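Local coordinates for periplasmic binding protein (Veillonella parvula, PDB 4MO9) that probably serves as the substrate-capturing component of an ABC importer, binding a solute, perhaps an iron chelate, in a cleft between two lobes, at residues S73-D76 with M81-H84; L189-K194 with F339-P344; A226-A231 with K332-E337. All blocks are in the same frame, centred on the assembly; numbering follows the deposited sequence.

Contact 1: S73-D76 with M81-H84; sequences SLQD and MWKH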
loop_
_atom_site.group_PDB
_atom_site.type_symbol
_atom_site.label_atom_id
_atom_site.label_comp_id
_atom_site.label_asym_id
_atom_site.label_seq_id
_atom_site.Cartn_x
_atom_site.Cartn_y
_atom_site.Cartn_z
ATOM N N SER A 73 -11.561 3.163 7.611
ATOM C CA SER A 73 -10.140 2.836 7.525
ATOM C C SER A 73 -9.240 4.079 7.416
ATOM O O SER A 73 -8.270 4.224 8.179
ATOM C CB SER A 73 -9.913 1.868 6.355
ATOM O OG SER A 73 -8.539 1.724 6.056
ATOM N N LEU A 74 -9.566 4.986 6.495
ATOM C CA LEU A 74 -8.781 6.211 6.337
ATOM C C LEU A 74 -8.862 7.064 7.597
ATOM O O LEU A 74 -7.824 7.460 8.161
ATOM C CB LEU A 74 -9.239 7.024 5.116
ATOM C CG LEU A 74 -9.069 6.403 3.723
ATOM C CD1 LEU A 74 -9.687 7.297 2.654
ATOM C CD2 LEU A 74 -7.604 6.153 3.408
ATOM N N GLN A 75 -10.087 7.340 8.046
ATOM C CA GLN A 75 -10.307 8.158 9.247
ATOM C C GLN A 75 -9.540 7.648 10.472
ATOM O O GLN A 75 -8.996 8.437 11.250
ATOM C CB GLN A 75 -11.802 8.226 9.586
ATOM C CG GLN A 75 -12.697 8.803 8.488
ATOM C CD GLN A 75 -13.211 7.757 7.498
ATOM O OE1 GLN A 75 -12.443 6.964 6.939
ATOM N NE2 GLN A 75 -14.526 7.753 7.281
ATOM N N ASP A 76 -9.491 6.330 10.639
ATOM C CA ASP A 76 -8.927 5.729 11.845
ATOM C C ASP A 76 -7.426 5.446 11.768
ATOM O O ASP A 76 -6.720 5.556 12.766
ATOM C CB ASP A 76 -9.673 4.435 12.196
ATOM C CG ASP A 76 -11.118 4.680 12.598
ATOM O OD1 ASP A 76 -11.494 5.851 12.828
ATOM O OD2 ASP A 76 -11.877 3.689 12.691
HETATM N N MSE A 81 -4.268 11.344 5.393
HETATM C CA MSE A 81 -4.873 11.216 4.072
HETATM C C MSE A 81 -6.345 11.650 4.101
HETATM O O MSE A 81 -6.814 12.366 3.206
HETATM C CB MSE A 81 -4.754 9.775 3.564
HETATM C CG MSE A 81 -3.344 9.358 3.207
HETATM SE SE MSE A 81 -3.304 7.497 2.632
HETATM C CE MSE A 81 -1.506 7.490 1.874
ATOM N N TRP A 82 -7.069 11.228 5.134
ATOM C CA TRP A 82 -8.468 11.622 5.293
ATOM C C TRP A 82 -8.646 13.143 5.318
ATOM O O TRP A 82 -9.556 13.665 4.667
ATOM C CB TRP A 82 -9.079 10.991 6.553
ATOM C CG TRP A 82 -10.540 11.282 6.707
ATOM C CD1 TRP A 82 -11.140 12.013 7.691
ATOM C CD2 TRP A 82 -11.586 10.856 5.825
ATOM N NE1 TRP A 82 -12.502 12.064 7.476
ATOM C CE2 TRP A 82 -12.801 11.358 6.340
ATOM C CE3 TRP A 82 -11.614 10.091 4.656
ATOM C CZ2 TRP A 82 -14.034 11.118 5.720
ATOM C CZ3 TRP A 82 -12.829 9.861 4.038
ATOM C CH2 TRP A 82 -14.024 10.370 4.573
ATOM N N LYS A 83 -7.787 13.855 6.055
ATOM C CA LYS A 83 -7.885 15.315 6.102
ATOM C C LYS A 83 -7.624 15.921 4.730
ATOM O O LYS A 83 -8.329 16.832 4.290
ATOM C CB LYS A 83 -6.865 15.921 7.073
ATOM C CG LYS A 83 -6.961 15.469 8.515
ATOM C CD LYS A 83 -5.750 16.027 9.298
ATOM C CE LYS A 83 -5.191 15.003 10.287
ATOM N NZ LYS A 83 -3.729 15.173 10.494
ATOM N N HIS A 84 -6.583 15.432 4.067
ATOM C CA HIS A 84 -6.174 15.983 2.787
ATOM C C HIS A 84 -7.275 15.758 1.750
ATOM O O HIS A 84 -7.671 16.676 1.022
ATOM C CB HIS A 84 -4.880 15.313 2.332
ATOM C CG HIS A 84 -4.287 15.917 1.101
ATOM N ND1 HIS A 84 -3.733 17.181 1.088
ATOM C CD2 HIS A 84 -4.162 15.438 -0.160
ATOM C CE1 HIS A 84 -3.294 17.453 -0.127
ATOM N NE2 HIS A 84 -3.543 16.411 -0.907
#

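Contact 2: L189-K194 with F339-P344; sequences LDRVSK and FKDVDP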
loop_
_atom_site.group_PDB
_atom_site.type_symbol
_atom_site.label_atom_id
_atom_site.label_comp_id
_atom_site.label_asym_id
_atom_site.label_seq_id
_atom_site.Cartn_x
_atom_site.Cartn_y
_atom_site.Cartn_z
ATOM N N LEU A 189 11.284 -5.746 -12.589
ATOM C CA LEU A 189 11.410 -7.191 -12.421
ATOM C C LEU A 189 12.302 -7.815 -13.492
ATOM O O LEU A 189 13.117 -8.688 -13.189
ATOM C CB LEU A 189 10.033 -7.868 -12.373
ATOM C CG LEU A 189 9.147 -7.499 -11.180
ATOM C CD1 LEU A 189 7.793 -8.164 -11.275
ATOM C CD2 LEU A 189 9.824 -7.885 -9.874
ATOM N N ASP A 190 12.168 -7.365 -14.740
ATOM C CA ASP A 190 13.041 -7.855 -15.809
ATOM C C ASP A 190 14.498 -7.525 -15.537
ATOM O O ASP A 190 15.378 -8.384 -15.659
ATOM C CB ASP A 190 12.683 -7.232 -17.155
ATOM C CG ASP A 190 13.478 -7.835 -18.293
ATOM O OD1 ASP A 190 13.513 -9.083 -18.394
ATOM O OD2 ASP A 190 14.088 -7.076 -19.081
ATOM N N ARG A 191 14.761 -6.269 -15.201
ATOM C CA ARG A 191 16.144 -5.835 -15.032
ATOM C C ARG A 191 16.778 -6.548 -13.835
ATOM O O ARG A 191 17.907 -7.022 -13.930
ATOM C CB ARG A 191 16.238 -4.308 -14.919
ATOM C CG ARG A 191 17.636 -3.758 -15.221
ATOM C CD ARG A 191 17.662 -2.224 -15.238
ATOM N NE ARG A 191 16.933 -1.673 -16.383
ATOM C CZ ARG A 191 16.561 -0.398 -16.498
ATOM N NH1 ARG A 191 16.846 0.469 -15.533
ATOM N NH2 ARG A 191 15.904 0.010 -17.572
ATOM N N VAL A 192 16.038 -6.658 -12.733
ATOM C CA VAL A 192 16.512 -7.374 -11.542
ATOM C C VAL A 192 16.922 -8.813 -11.868
ATOM O O VAL A 192 17.967 -9.301 -11.402
ATOM C CB VAL A 192 15.453 -7.377 -10.409
ATOM C CG1 VAL A 192 15.734 -8.494 -9.409
ATOM C CG2 VAL A 192 15.411 -6.026 -9.708
ATOM N N SER A 193 16.124 -9.478 -12.702
ATOM C CA SER A 193 16.389 -10.867 -13.067
ATOM C C SER A 193 17.684 -11.020 -13.846
ATOM O O SER A 193 18.259 -12.115 -13.895
ATOM C CB SER A 193 15.216 -11.456 -13.876
ATOM O OG SER A 193 15.278 -11.061 -15.245
ATOM N N LYS A 194 18.151 -9.936 -14.463
ATOM C CA LYS A 194 19.362 -9.997 -15.280
ATOM C C LYS A 194 20.606 -9.429 -14.594
ATOM O O LYS A 194 21.705 -9.468 -15.155
ATOM C CB LYS A 194 19.126 -9.328 -16.636
ATOM C CG LYS A 194 18.358 -10.222 -17.594
ATOM C CD LYS A 194 17.424 -9.436 -18.497
ATOM C CE LYS A 194 16.497 -10.395 -19.256
ATOM N NZ LYS A 194 15.480 -9.691 -20.083
ATOM N N PHE A 339 19.667 1.653 -12.183
ATOM C CA PHE A 339 18.344 2.273 -12.227
ATOM C C PHE A 339 18.359 3.806 -12.245
ATOM O O PHE A 339 17.481 4.444 -11.647
ATOM C CB PHE A 339 17.470 1.748 -11.080
ATOM C CG PHE A 339 17.011 0.322 -11.270
ATOM C CD1 PHE A 339 15.835 0.046 -11.941
ATOM C CD2 PHE A 339 17.766 -0.738 -10.781
ATOM C CE1 PHE A 339 15.405 -1.274 -12.124
ATOM C CE2 PHE A 339 17.356 -2.056 -10.954
ATOM C CZ PHE A 339 16.166 -2.327 -11.628
ATOM N N LYS A 340 19.328 4.384 -12.960
ATOM C CA LYS A 340 19.434 5.838 -13.094
ATOM C C LYS A 340 18.278 6.405 -13.902
ATOM O O LYS A 340 17.951 7.590 -13.785
ATOM C CB LYS A 340 20.760 6.242 -13.754
ATOM C CG LYS A 340 21.993 5.724 -13.038
ATOM C CD LYS A 340 23.275 6.405 -13.521
ATOM C CE LYS A 340 23.388 7.827 -12.975
ATOM N NZ LYS A 340 24.780 8.376 -13.082
ATOM N N ASP A 341 17.661 5.556 -14.720
ATOM C CA ASP A 341 16.569 5.983 -15.586
ATOM C C ASP A 341 15.216 5.864 -14.887
ATOM O O ASP A 341 14.157 6.061 -15.508
ATOM C CB ASP A 341 16.575 5.168 -16.889
ATOM C CG ASP A 341 16.408 3.673 -16.651
ATOM O OD1 ASP A 341 16.590 3.222 -15.502
ATOM O OD2 ASP A 341 16.094 2.940 -17.618
ATOM N N VAL A 342 15.242 5.535 -13.600
ATOM C CA VAL A 342 14.010 5.383 -12.834
ATOM C C VAL A 342 13.922 6.418 -11.709
ATOM O O VAL A 342 14.902 6.649 -11.012
ATOM C CB VAL A 342 13.890 3.944 -12.279
ATOM C CG1 VAL A 342 12.908 3.877 -11.137
ATOM C CG2 VAL A 342 13.474 2.981 -13.398
ATOM N N ASP A 343 12.756 7.044 -11.545
ATOM C CA ASP A 343 12.554 8.046 -10.491
ATOM C C ASP A 343 11.275 7.739 -9.709
ATOM O O ASP A 343 10.176 8.136 -10.120
ATOM C CB ASP A 343 12.478 9.449 -11.103
ATOM C CG ASP A 343 12.471 10.555 -10.049
ATOM O OD1 ASP A 343 12.026 10.319 -8.902
ATOM O OD2 ASP A 343 12.906 11.679 -10.378
ATOM N N PRO A 344 11.418 7.040 -8.574
ATOM C CA PRO A 344 10.264 6.525 -7.826
ATOM C C PRO A 344 9.371 7.646 -7.297
ATOM O O PRO A 344 8.143 7.488 -7.287
ATOM C CB PRO A 344 10.905 5.725 -6.681
ATOM C CG PRO A 344 12.331 5.458 -7.141
ATOM C CD PRO A 344 12.703 6.652 -7.965
#

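Contact 3: A226-A231 with K332-E337; sequences ALATMA and KTFYPE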
loop_
_atom_site.group_PDB
_atom_site.type_symbol
_atom_site.label_atom_id
_atom_site.label_comp_id
_atom_site.label_asym_id
_atom_site.label_seq_id
_atom_site.Cartn_x
_atom_site.Cartn_y
_atom_site.Cartn_z
ATOM N N ALA A 226 8.834 -9.539 1.117
ATOM C CA ALA A 226 8.595 -10.124 -0.201
ATOM C C ALA A 226 9.011 -9.148 -1.300
ATOM O O ALA A 226 9.638 -9.539 -2.290
ATOM C CB ALA A 226 7.130 -10.527 -0.367
ATOM N N LEU A 227 8.644 -7.880 -1.132
ATOM C CA LEU A 227 8.977 -6.856 -2.110
ATOM C C LEU A 227 10.489 -6.668 -2.228
ATOM O O LEU A 227 11.020 -6.543 -3.338
ATOM C CB LEU A 227 8.316 -5.530 -1.734
ATOM C CG LEU A 227 6.789 -5.503 -1.807
ATOM C CD1 LEU A 227 6.269 -4.209 -1.185
ATOM C CD2 LEU A 227 6.333 -5.609 -3.247
ATOM N N ALA A 228 11.184 -6.649 -1.097
ATOM C CA ALA A 228 12.641 -6.471 -1.124
ATOM C C ALA A 228 13.320 -7.638 -1.846
ATOM O O ALA A 228 14.260 -7.447 -2.623
ATOM C CB ALA A 228 13.178 -6.330 0.284
ATOM N N THR A 229 12.838 -8.848 -1.589
ATOM C CA THR A 229 13.344 -10.029 -2.286
ATOM C C THR A 229 13.122 -9.957 -3.805
ATOM O O THR A 229 14.029 -10.261 -4.586
ATOM C CB THR A 229 12.703 -11.303 -1.719
ATOM O OG1 THR A 229 13.103 -11.447 -0.348
ATOM C CG2 THR A 229 13.146 -12.529 -2.509
HETATM N N MSE A 230 11.929 -9.544 -4.225
HETATM C CA MSE A 230 11.633 -9.431 -5.652
HETATM C C MSE A 230 12.489 -8.371 -6.332
HETATM O O MSE A 230 12.764 -8.460 -7.534
HETATM C CB MSE A 230 10.153 -9.101 -5.871
HETATM C CG MSE A 230 9.206 -10.125 -5.278
HETATM SE SE MSE A 230 7.344 -9.756 -5.815
HETATM C CE MSE A 230 7.677 -9.667 -7.731
ATOM N N ALA A 231 12.883 -7.358 -5.560
ATOM C CA ALA A 231 13.697 -6.261 -6.062
ATOM C C ALA A 231 15.185 -6.580 -5.938
ATOM O O ALA A 231 16.024 -5.705 -6.153
ATOM C CB ALA A 231 13.374 -4.975 -5.305
ATOM N N LYS A 332 15.956 0.607 -7.151
ATOM C CA LYS A 332 16.887 1.731 -7.290
ATOM C C LYS A 332 17.763 1.905 -6.042
ATOM O O LYS A 332 18.929 2.316 -6.144
ATOM C CB LYS A 332 16.117 3.021 -7.610
ATOM C CG LYS A 332 16.964 4.278 -7.799
ATOM C CD LYS A 332 16.050 5.465 -8.144
ATOM C CE LYS A 332 16.819 6.723 -8.519
ATOM N NZ LYS A 332 17.384 6.685 -9.898
ATOM N N THR A 333 17.220 1.580 -4.867
ATOM C CA THR A 333 17.991 1.695 -3.617
ATOM C C THR A 333 19.059 0.607 -3.562
ATOM O O THR A 333 20.223 0.864 -3.221
ATOM C CB THR A 333 17.066 1.569 -2.386
ATOM O OG1 THR A 333 16.170 2.692 -2.349
ATOM C CG2 THR A 333 17.867 1.511 -1.078
ATOM N N PHE A 334 18.656 -0.613 -3.911
ATOM C CA PHE A 334 19.568 -1.750 -3.914
ATOM C C PHE A 334 20.588 -1.684 -5.050
ATOM O O PHE A 334 21.728 -2.099 -4.872
ATOM C CB PHE A 334 18.789 -3.067 -3.985
ATOM C CG PHE A 334 17.766 -3.225 -2.890
ATOM C CD1 PHE A 334 17.992 -2.680 -1.638
ATOM C CD2 PHE A 334 16.569 -3.907 -3.119
ATOM C CE1 PHE A 334 17.052 -2.809 -0.626
ATOM C CE2 PHE A 334 15.624 -4.038 -2.109
ATOM C CZ PHE A 334 15.874 -3.484 -0.854
ATOM N N TYR A 335 20.170 -1.186 -6.217
ATOM C CA TYR A 335 21.048 -1.149 -7.397
ATOM C C TYR A 335 21.034 0.212 -8.112
ATOM O O TYR A 335 20.501 0.324 -9.226
ATOM C CB TYR A 335 20.630 -2.255 -8.380
ATOM C CG TYR A 335 20.673 -3.654 -7.794
ATOM C CD1 TYR A 335 19.521 -4.266 -7.330
ATOM C CD2 TYR A 335 21.871 -4.360 -7.705
ATOM C CE1 TYR A 335 19.547 -5.544 -6.791
ATOM C CE2 TYR A 335 21.909 -5.647 -7.169
ATOM C CZ TYR A 335 20.743 -6.233 -6.712
ATOM O OH TYR A 335 20.752 -7.508 -6.184
ATOM N N PRO A 336 21.621 1.243 -7.473
ATOM C CA PRO A 336 21.537 2.645 -7.910
ATOM C C PRO A 336 21.982 2.893 -9.351
ATOM O O PRO A 336 21.298 3.614 -10.087
ATOM C CB PRO A 336 22.485 3.370 -6.941
ATOM C CG PRO A 336 22.459 2.534 -5.709
ATOM C CD PRO A 336 22.324 1.107 -6.186
ATOM N N GLU A 337 23.114 2.315 -9.744
ATOM C CA GLU A 337 23.668 2.545 -11.073
ATOM C C GLU A 337 22.877 1.832 -12.167
ATOM O O GLU A 337 22.915 2.242 -13.331
ATOM C CB GLU A 337 25.141 2.128 -11.118
ATOM C CG GLU A 337 26.023 2.881 -10.130
ATOM C CD GLU A 337 26.267 4.332 -10.534
ATOM O OE1 GLU A 337 26.619 5.142 -9.646
ATOM O OE2 GLU A 337 26.121 4.656 -11.737
#

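Contact 1: S73-D76 with M81-H84
The amide nitrogen NE2 of Gln-75 donates a hydrogen bond to the carbonyl of Asp-71 and at the same time lies over the indole of Trp-82, 3.7 Å from its CZ2. Amide and indole are stacked with their planes only 16° apart, so the polar head of the glutamine is spread across the six-membered ring. Its aliphatic part does the closer work: CG sits 3.3 Å from the centroid of the five-membered ring of Trp-82, a CH-pi contact over the face. A bend at chi2 (89°) folds the glutamine back over the ring after CG. The two segments belong to helices 73-77 and 79-88, which follow each other almost directly in the lobe of the solute-binding fold that holds the trimethylamine oxide. Trp-82, with CG opposite its backbone N (chi1 -176°), leans from helix 79-88 against helix 73-77. Its other neighbour here is Leu-74, whose CB and CD1 each approach CE3 of Trp-82 to 3.9 Å, the two side chains crossing at about a right angle. Replacing Trp-82 by alanine would take away the indole and is likely to leave the Gln-75 amide and CG with no surface to stack on. Leu-74 also packs on Phe-52 of helix 52-59, while the preceding Ser-73 touches the ligand, its OG hydrogen-bonded to Ser-46 O and Arg-78 NH1.

Contact 2: L189-K194 with F339-P344
Arg-191 reaches from helix 171-194 across the ring of Phe-339 to the carboxylate of Asp-341; its aliphatic part meets the ring and its tip the acid. CB starts 3.8 Å from CZ of Phe-339, and CG follows the same rim atom at 4.1 Å. CD then moves over the face, 4.1 Å from the ring centroid, in a CH-pi contact offset toward the rim. A turn at chi3 (-69°) swings the guanidinium toward the acid. There the grip is end-on: NH1 bonds Asp-341 OD1 at 2.8 Å, nearly in the guanidinium plane, and NH2 bonds Asp-341 OD2 at 2.9 Å, tilted slightly from it. Both oxygens offer their syn lone pairs. NH1 also donates to the carbonyl of Glu-338. The acid is presented by a type I beta turn from Phe-339 to Val-342, in the loop joining helices 324-334 and 344-355. Beside the arginine, Val-192 CG2 packs against Phe-339 CZ at 4.2 Å. Because two nitrogens meet two oxygens in nearly coplanar groups, the pairing is directional and probably limits rotation of the guanidinium, at the end of a chain that crosses a buried apolar ring to reach an exposed acid.

Contact 3: A226-A231 with K332-E337
In the lobe built on the mixed sheet, helix 224-230 forms the crossover of a beta-alpha-beta unit between the neighbouring parallel strands 201-206 and 234-235, and its last turn meets the end of helix 324-334. Phe-334 carries most of the contact. Its CZ lies 4.1 Å from CB of Ala-228, and its CD2 lies 4.0 Å from CB of Ala-231, so two small methyl groups about one helical turn apart receive a single ring. With CG anti to the carbonyl carbon (chi1 -55°), the phenyl projects toward helix 224-230, and it also rests on Ile-259 and Met-261 of strand 259-263. Ala-228 O approaches the same ring, 3.7 Å from Phe-334 CE2. Ala-231, where the chain leaves the helix, turns its carbonyl toward both aromatics. Its O meets Phe-334 CD2 at 3.6 Å and Tyr-335 CE1 at 3.6 Å, each time at the ring edge and in the plane of the ring. Tyr-335 likewise follows directly on the end of its helix, and its OH is hydrogen-bonded to the carbonyl of Gly-232, the residue next to Ala-231. The buried Ala-231 O has no hydrogen-bonding partner, and the weakly positive C-H edges of the two rings probably offset part of that cost, though such contacts are weaker than a hydrogen bond.

In the fold
Contacts 2 and 3 share one corner of the molecule, their centres about 8 Å apart, whereas contact 1 lies about 30 Å or more from both by centres, on the other side of the chain's centre and beside the ligand pocket. Within the close pair, Lys-332 near the end of helix 324-334 probably hydrogen-bonds the carbonyls of Phe-339 and Val-342. Helix 171-194 of contact 2 also packs on helix 224-230 of contact 3, through Val-192 and Leu-189 against Met-230. Chemistry follows depth. Buried contact 3 relies on aromatic rings and alanines, contact 2 pairs charges toward the surface, and the partly buried contact 1 stacks an amide on an indole between helices adjacent in sequence.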